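Local coordinates for uncharacterized protein (PDB 3B77) that is of unknown function but pairs a bacterial pleckstrin homology domain with a helical hairpin that probably drives its oligomerisation, at residues A[128-139]-A[170-179]. Residues are numbered along the deposited sequence; the frame is centred on the assembly and turned at random.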
ATOM      1  N   GLY A 128      -4.641  -1.090  41.162  1.00 59.19           N
ATOM      2  CA  GLY A 128      -5.340  -0.072  40.419  1.00 57.76           C
ATOM      3  C   GLY A 128      -4.660   0.280  39.116  1.00 57.37           C
ATOM      4  O   GLY A 128      -5.338   0.501  38.102  1.00 57.50           O
ATOM      5  N   GLN A 129      -3.332   0.354  39.123  1.00 56.51           N
ATOM      6  CA  GLN A 129      -2.614   0.665  37.888  1.00 57.83           C
ATOM      7  C   GLN A 129      -2.838  -0.414  36.848  1.00 56.72           C
ATOM      8  O   GLN A 129      -2.909  -0.111  35.650  1.00 58.15           O
ATOM      9  CB  GLN A 129      -1.097   0.915  38.131  1.00 60.08           C
ATOM     10  CG  GLN A 129      -0.789   2.323  38.733  1.00 64.71           C
ATOM     11  CD  GLN A 129      -1.481   3.487  37.955  1.00 69.20           C
ATOM     12  OE1 GLN A 129      -1.109   3.808  36.811  1.00 73.42           O
ATOM     13  NE2 GLN A 129      -2.514   4.097  38.580  1.00 70.79           N
ATOM     14  N   LYS A 130      -2.956  -1.668  37.295  1.00 56.33           N
ATOM     15  CA  LYS A 130      -3.223  -2.775  36.380  1.00 56.75           C
ATOM     16  C   LYS A 130      -4.628  -2.648  35.780  1.00 54.84           C
ATOM     17  O   LYS A 130      -4.830  -2.920  34.613  1.00 54.92           O
ATOM     18  CB  LYS A 130      -3.047  -4.138  37.089  1.00 58.52           C
ATOM     19  CG  LYS A 130      -1.600  -4.522  37.507  1.00 60.75           C
HETATM   20  N   MSE A 131      -5.595  -2.243  36.597  1.00 53.72           N
HETATM   21  CA  MSE A 131      -6.977  -2.057  36.137  1.00 53.36           C
HETATM   22  C   MSE A 131      -7.099  -0.885  35.190  1.00 54.12           C
HETATM   23  O   MSE A 131      -7.824  -0.992  34.248  1.00 52.72           O
HETATM   24  CB  MSE A 131      -7.912  -1.838  37.299  1.00 52.78           C
HETATM   25  CG  MSE A 131      -7.945  -2.979  38.282  1.00 52.75           C
HETATM   26 SE   MSE A 131      -8.614  -4.675  37.545  0.75 55.33          SE
HETATM   27  CE  MSE A 131      -6.917  -5.690  37.426  1.00 55.21           C
ATOM     28  N   LEU A 132      -6.364   0.210  35.411  1.00 55.81           N
ATOM     29  CA  LEU A 132      -6.364   1.325  34.453  1.00 57.11           C
ATOM     30  C   LEU A 132      -5.953   0.841  33.066  1.00 57.50           C
ATOM     31  O   LEU A 132      -6.591   1.203  32.076  1.00 57.04           O
ATOM     32  CB  LEU A 132      -5.398   2.460  34.863  1.00 57.38           C
ATOM     33  CG  LEU A 132      -5.922   3.605  35.702  1.00 57.62           C
ATOM     34  CD1 LEU A 132      -4.811   4.635  35.867  1.00 58.19           C
ATOM     35  CD2 LEU A 132      -7.154   4.218  35.056  1.00 56.34           C
ATOM     36  N   GLU A 133      -4.852   0.093  33.007  1.00 57.60           N
ATOM     37  CA  GLU A 133      -4.356  -0.499  31.773  1.00 58.48           C
ATOM     38  C   GLU A 133      -5.430  -1.289  31.051  1.00 55.45           C
ATOM     39  O   GLU A 133      -5.613  -1.135  29.846  1.00 57.85           O
ATOM     40  CB  GLU A 133      -3.172  -1.423  32.059  1.00 60.25           C
ATOM     41  CG  GLU A 133      -1.863  -0.709  32.566  1.00 66.09           C
ATOM     42  CD  GLU A 133      -0.777  -1.705  33.058  1.00 67.93           C
ATOM     43  OE1 GLU A 133      -0.986  -2.940  32.910  1.00 74.79           O
ATOM     44  OE2 GLU A 133       0.278  -1.249  33.606  1.00 76.23           O
ATOM     45  N   PHE A 134      -6.137  -2.154  31.755  1.00 51.84           N
ATOM     46  CA  PHE A 134      -7.230  -2.904  31.107  1.00 51.16           C
ATOM     47  C   PHE A 134      -8.358  -1.983  30.661  1.00 50.12           C
ATOM     48  O   PHE A 134      -9.057  -2.259  29.658  1.00 51.00           O
ATOM     49  CB  PHE A 134      -7.875  -3.960  32.037  1.00 50.38           C
ATOM     50  CG  PHE A 134      -6.926  -5.018  32.570  1.00 51.44           C
ATOM     51  CD1 PHE A 134      -5.907  -5.542  31.792  1.00 52.86           C
ATOM     52  CD2 PHE A 134      -7.093  -5.524  33.849  1.00 51.72           C
ATOM     53  CE1 PHE A 134      -5.071  -6.518  32.290  1.00 51.55           C
ATOM     54  CE2 PHE A 134      -6.259  -6.499  34.344  1.00 49.44           C
ATOM     55  CZ  PHE A 134      -5.259  -6.994  33.569  1.00 50.97           C
ATOM     56  N   ALA A 135      -8.600  -0.943  31.461  1.00 49.89           N
ATOM     57  CA  ALA A 135      -9.652   0.036  31.173  1.00 49.83           C
ATOM     58  C   ALA A 135      -9.374   0.723  29.825  1.00 50.38           C
ATOM     59  O   ALA A 135     -10.296   0.843  28.971  1.00 49.43           O
ATOM     60  CB  ALA A 135      -9.774   1.057  32.307  1.00 47.46           C
ATOM     61  N   ASN A 136      -8.104   1.074  29.600  1.00 47.90           N
ATOM     62  CA  ASN A 136      -7.730   1.780  28.386  1.00 51.07           C
ATOM     63  C   ASN A 136      -7.739   0.859  27.197  1.00 50.22           C
ATOM     64  O   ASN A 136      -8.238   1.220  26.114  1.00 51.79           O
ATOM     65  CB  ASN A 136      -6.360   2.462  28.516  1.00 53.78           C
ATOM     66  CG  ASN A 136      -6.331   3.563  29.609  1.00 58.05           C
ATOM     67  OD1 ASN A 136      -7.380   4.122  30.001  1.00 61.43           O
ATOM     68  ND2 ASN A 136      -5.096   3.887  30.100  1.00 58.78           N
ATOM     69  N   SER A 137      -7.198  -0.341  27.398  1.00 48.52           N
ATOM     70  CA  SER A 137      -7.178  -1.351  26.354  1.00 47.04           C
ATOM     71  C   SER A 137      -8.561  -1.733  25.919  1.00 44.37           C
ATOM     72  O   SER A 137      -8.765  -1.995  24.733  1.00 45.93           O
ATOM     73  CB  SER A 137      -6.429  -2.608  26.822  1.00 47.53           C
ATOM     74  OG  SER A 137      -5.065  -2.312  27.074  1.00 53.38           O
ATOM     75  N   SER A 138      -9.500  -1.818  26.867  1.00 42.56           N
ATOM     76  CA  SER A 138     -10.882  -2.150  26.505  1.00 44.20           C
ATOM     77  C   SER A 138     -11.468  -1.042  25.646  1.00 44.67           C
ATOM     78  O   SER A 138     -12.316  -1.313  24.768  1.00 46.25           O
ATOM     79  CB  SER A 138     -11.789  -2.404  27.744  1.00 42.85           C
ATOM     80  OG  SER A 138     -11.251  -3.431  28.582  1.00 44.18           O
ATOM     81  N   LEU A 139     -11.036   0.198  25.901  1.00 46.66           N
ATOM     82  CA  LEU A 139     -11.586   1.344  25.168  1.00 48.58           C
ATOM     83  C   LEU A 139     -11.181   1.268  23.702  1.00 47.93           C
ATOM     84  O   LEU A 139     -12.003   1.402  22.779  1.00 50.92           O
ATOM     85  CB  LEU A 139     -11.255   2.687  25.838  1.00 49.21           C
ATOM     86  CG  LEU A 139     -11.991   3.867  25.175  1.00 50.91           C
ATOM     87  CD1 LEU A 139     -12.177   5.050  26.082  1.00 49.95           C
ATOM     88  CD2 LEU A 139     -11.281   4.283  23.875  1.00 52.19           C
ATOM     89  N   TRP A 170     -15.991   6.987  30.482  1.00 40.60           N
ATOM     90  CA  TRP A 170     -15.205   5.816  30.713  1.00 42.68           C
ATOM     91  C   TRP A 170     -13.761   6.247  31.113  1.00 44.31           C
ATOM     92  O   TRP A 170     -13.243   5.827  32.130  1.00 44.63           O
ATOM     93  CB  TRP A 170     -15.200   4.985  29.427  1.00 43.91           C
ATOM     94  CG  TRP A 170     -14.374   3.749  29.505  1.00 44.58           C
ATOM     95  CD1 TRP A 170     -13.055   3.663  29.291  1.00 44.59           C
ATOM     96  CD2 TRP A 170     -14.815   2.432  29.860  1.00 42.77           C
ATOM     97  NE1 TRP A 170     -12.621   2.381  29.476  1.00 44.57           N
ATOM     98  CE2 TRP A 170     -13.680   1.591  29.812  1.00 43.73           C
ATOM     99  CE3 TRP A 170     -16.048   1.885  30.212  1.00 44.16           C
ATOM    100  CZ2 TRP A 170     -13.729   0.231  30.138  1.00 42.83           C
ATOM    101  CZ3 TRP A 170     -16.114   0.524  30.508  1.00 44.22           C
ATOM    102  CH2 TRP A 170     -14.959  -0.283  30.488  1.00 44.11           C
ATOM    103  N   LEU A 171     -13.142   7.135  30.360  1.00 45.40           N
ATOM    104  CA  LEU A 171     -11.751   7.488  30.682  1.00 50.34           C
ATOM    105  C   LEU A 171     -11.702   8.100  32.075  1.00 53.39           C
ATOM    106  O   LEU A 171     -10.795   7.821  32.870  1.00 51.88           O
ATOM    107  CB  LEU A 171     -11.164   8.463  29.646  1.00 49.15           C
ATOM    108  CG  LEU A 171     -10.895   7.900  28.269  1.00 48.71           C
ATOM    109  CD1 LEU A 171     -10.128   8.911  27.353  1.00 47.73           C
ATOM    110  CD2 LEU A 171     -10.039   6.679  28.454  1.00 48.20           C
ATOM    111  N   GLN A 172     -12.752   8.872  32.373  1.00 55.97           N
ATOM    112  CA  GLN A 172     -12.802   9.628  33.594  1.00 57.08           C
ATOM    113  C   GLN A 172     -13.160   8.774  34.784  1.00 56.37           C
ATOM    114  O   GLN A 172     -12.510   8.839  35.828  1.00 58.07           O
ATOM    115  CB  GLN A 172     -13.839  10.719  33.457  1.00 57.86           C
ATOM    116  CG  GLN A 172     -13.860  11.591  34.676  1.00 59.99           C
ATOM    117  CD  GLN A 172     -15.108  12.342  34.772  1.00 62.54           C
ATOM    118  OE1 GLN A 172     -16.197  11.744  34.592  1.00 63.36           O
ATOM    119  NE2 GLN A 172     -15.004  13.671  35.093  1.00 60.53           N
ATOM    120  N   GLY A 173     -14.244   8.019  34.648  1.00 55.94           N
ATOM    121  CA  GLY A 173     -14.697   7.122  35.711  1.00 54.74           C
ATOM    122  C   GLY A 173     -13.550   6.245  36.149  1.00 53.74           C
ATOM    123  O   GLY A 173     -13.277   6.129  37.303  1.00 57.15           O
ATOM    124  N   HIS A 174     -12.836   5.675  35.205  1.00 53.38           N
ATOM    125  CA  HIS A 174     -11.766   4.772  35.517  1.00 53.99           C
ATOM    126  C   HIS A 174     -10.577   5.479  36.151  1.00 55.78           C
ATOM    127  O   HIS A 174      -9.984   4.935  37.085  1.00 56.02           O
ATOM    128  CB  HIS A 174     -11.362   3.948  34.275  1.00 53.81           C
ATOM    129  CG  HIS A 174     -12.346   2.852  33.936  1.00 52.87           C
ATOM    130  ND1 HIS A 174     -12.273   1.598  34.495  1.00 51.84           N
ATOM    131  CD2 HIS A 174     -13.438   2.836  33.134  1.00 52.76           C
ATOM    132  CE1 HIS A 174     -13.263   0.850  34.043  1.00 50.49           C
ATOM    133  NE2 HIS A 174     -13.989   1.578  33.214  1.00 51.08           N
ATOM    134  N   TYR A 175     -10.262   6.691  35.678  1.00 58.09           N
ATOM    135  CA  TYR A 175      -9.203   7.495  36.271  1.00 59.89           C
ATOM    136  C   TYR A 175      -9.465   7.688  37.776  1.00 60.71           C
ATOM    137  O   TYR A 175      -8.603   7.452  38.595  1.00 59.01           O
ATOM    138  CB  TYR A 175      -9.063   8.862  35.561  1.00 62.35           C
ATOM    139  CG  TYR A 175      -7.889   9.696  36.091  1.00 63.05           C
ATOM    140  CD1 TYR A 175      -6.592   9.428  35.708  1.00 64.78           C
ATOM    141  CD2 TYR A 175      -8.110  10.746  36.983  1.00 63.50           C
ATOM    142  CE1 TYR A 175      -5.523  10.182  36.214  1.00 66.59           C
ATOM    143  CE2 TYR A 175      -7.095  11.497  37.486  1.00 64.07           C
ATOM    144  CZ  TYR A 175      -5.777  11.214  37.103  1.00 66.07           C
ATOM    145  OH  TYR A 175      -4.716  11.951  37.600  1.00 67.42           O
ATOM    146  N   TYR A 176     -10.676   8.097  38.133  1.00 62.11           N
ATOM    147  CA  TYR A 176     -10.998   8.333  39.530  1.00 63.12           C
ATOM    148  C   TYR A 176     -11.236   7.068  40.333  1.00 62.78           C
ATOM    149  O   TYR A 176     -11.074   7.060  41.549  1.00 64.45           O
ATOM    150  CB  TYR A 176     -12.191   9.275  39.656  1.00 65.82           C
ATOM    151  CG  TYR A 176     -11.877  10.692  39.216  1.00 68.65           C
ATOM    152  CD1 TYR A 176     -10.631  11.284  39.541  1.00 70.49           C
ATOM    153  CD2 TYR A 176     -12.833  11.473  38.512  1.00 70.44           C
ATOM    154  CE1 TYR A 176     -10.308  12.581  39.161  1.00 71.59           C
ATOM    155  CE2 TYR A 176     -12.518  12.805  38.128  1.00 72.17           C
ATOM    156  CZ  TYR A 176     -11.223  13.334  38.461  1.00 71.97           C
ATOM    157  OH  TYR A 176     -10.818  14.612  38.145  1.00 71.88           O
ATOM    158  N   LYS A 177     -11.615   5.986  39.680  1.00 62.33           N
ATOM    159  CA  LYS A 177     -11.775   4.732  40.411  1.00 61.88           C
ATOM    160  C   LYS A 177     -10.458   4.079  40.805  1.00 61.16           C
ATOM    161  O   LYS A 177     -10.344   3.572  41.911  1.00 63.00           O
ATOM    162  CB  LYS A 177     -12.557   3.745  39.580  1.00 63.03           C
ATOM    163  CG  LYS A 177     -12.937   2.497  40.326  1.00 66.08           C
ATOM    164  CD  LYS A 177     -14.055   1.762  39.597  1.00 69.25           C
ATOM    165  CE  LYS A 177     -14.528   0.540  40.376  1.00 72.39           C
ATOM    166  NZ  LYS A 177     -15.693  -0.189  39.758  1.00 74.82           N
ATOM    167  N   TRP A 178      -9.480   4.072  39.900  1.00 59.09           N
ATOM    168  CA  TRP A 178      -8.262   3.348  40.119  1.00 59.60           C
ATOM    169  C   TRP A 178      -7.108   4.236  40.595  1.00 61.49           C
ATOM    170  O   TRP A 178      -6.022   3.726  40.816  1.00 64.44           O
ATOM    171  CB  TRP A 178      -7.860   2.560  38.857  1.00 58.18           C
ATOM    172  CG  TRP A 178      -8.956   1.722  38.324  1.00 56.50           C
ATOM    173  CD1 TRP A 178      -9.611   1.878  37.142  1.00 56.70           C
ATOM    174  CD2 TRP A 178      -9.609   0.651  38.998  1.00 55.54           C
ATOM    175  NE1 TRP A 178     -10.633   0.950  37.027  1.00 54.87           N
ATOM    176  CE2 TRP A 178     -10.647   0.186  38.154  1.00 54.49           C
ATOM    177  CE3 TRP A 178      -9.423   0.046  40.236  1.00 55.21           C
ATOM    178  CZ2 TRP A 178     -11.456  -0.878  38.487  1.00 55.32           C
ATOM    179  CZ3 TRP A 178     -10.231  -1.008  40.577  1.00 55.97           C
ATOM    180  CH2 TRP A 178     -11.258  -1.456  39.709  1.00 56.35           C
ATOM    181  N   ASN A 179      -7.334   5.547  40.704  1.00 63.37           N
ATOM    182  CA  ASN A 179      -6.435   6.471  41.403  1.00 63.79           C
ATOM    183  C   ASN A 179      -7.205   7.032  42.580  1.00 63.81           C
ATOM    184  O   ASN A 179      -7.423   8.242  42.642  1.00 64.58           O
ATOM    185  CB  ASN A 179      -6.032   7.659  40.545  1.00 63.89           C
ATOM    186  CG  ASN A 179      -5.178   7.284  39.407  1.00 63.96           C
ATOM    187  OD1 ASN A 179      -4.016   6.913  39.580  1.00 63.73           O
ATOM    188  ND2 ASN A 179      -5.715   7.449  38.212  1.00 64.16           N
TER
HETATM  189  O   HOH W   1      -8.162   6.084  32.200  1.00 48.90           O
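Ala-135 O is gripped by two donors from opposite faces of its carbonyl plane: Leu-139 N and, across the interface, the indole NE1 of Trp-170, 2.8 Å from Ala-135 O. The indole N-H lies well above the carbonyl plane, while the oxygen stays close to the ring plane. With chi1 at 178°, Trp-170 turns CG away from its own N, carrying the indole across to the facing helix. Ala-135 CB sits over one face of the His-174 imidazole, 3.4 Å from His-174 ND1. His-174 ND1 accepts a hydrogen bond from Trp-178 NE1 (3.1 Å), which helps set the rotation of both rings. The contact joins helices 108-146 and 156-178 as an antiparallel hairpin in the YvbH-like region; the axes of 128-139 and 170-178 come within 9.4 Å. Two neighbouring subunits pack against it; Phe-168 of a neighbouring subunit meets the His-174 ring edge-to-face. Toward the open end, selenomethionine Met-131 lays CB over the Trp-178 six-membered ring, 3.5 Å from Trp-178 CD2, with its selenium farther above the same face. Leu-132 CG packs on Trp-178 CB at 3.8 Å. One water donates to Asn-136 OD1 and Leu-171 O, bridging the two helices. Leu-139 CD1 meets Leu-171 CD2 at 3.6 Å.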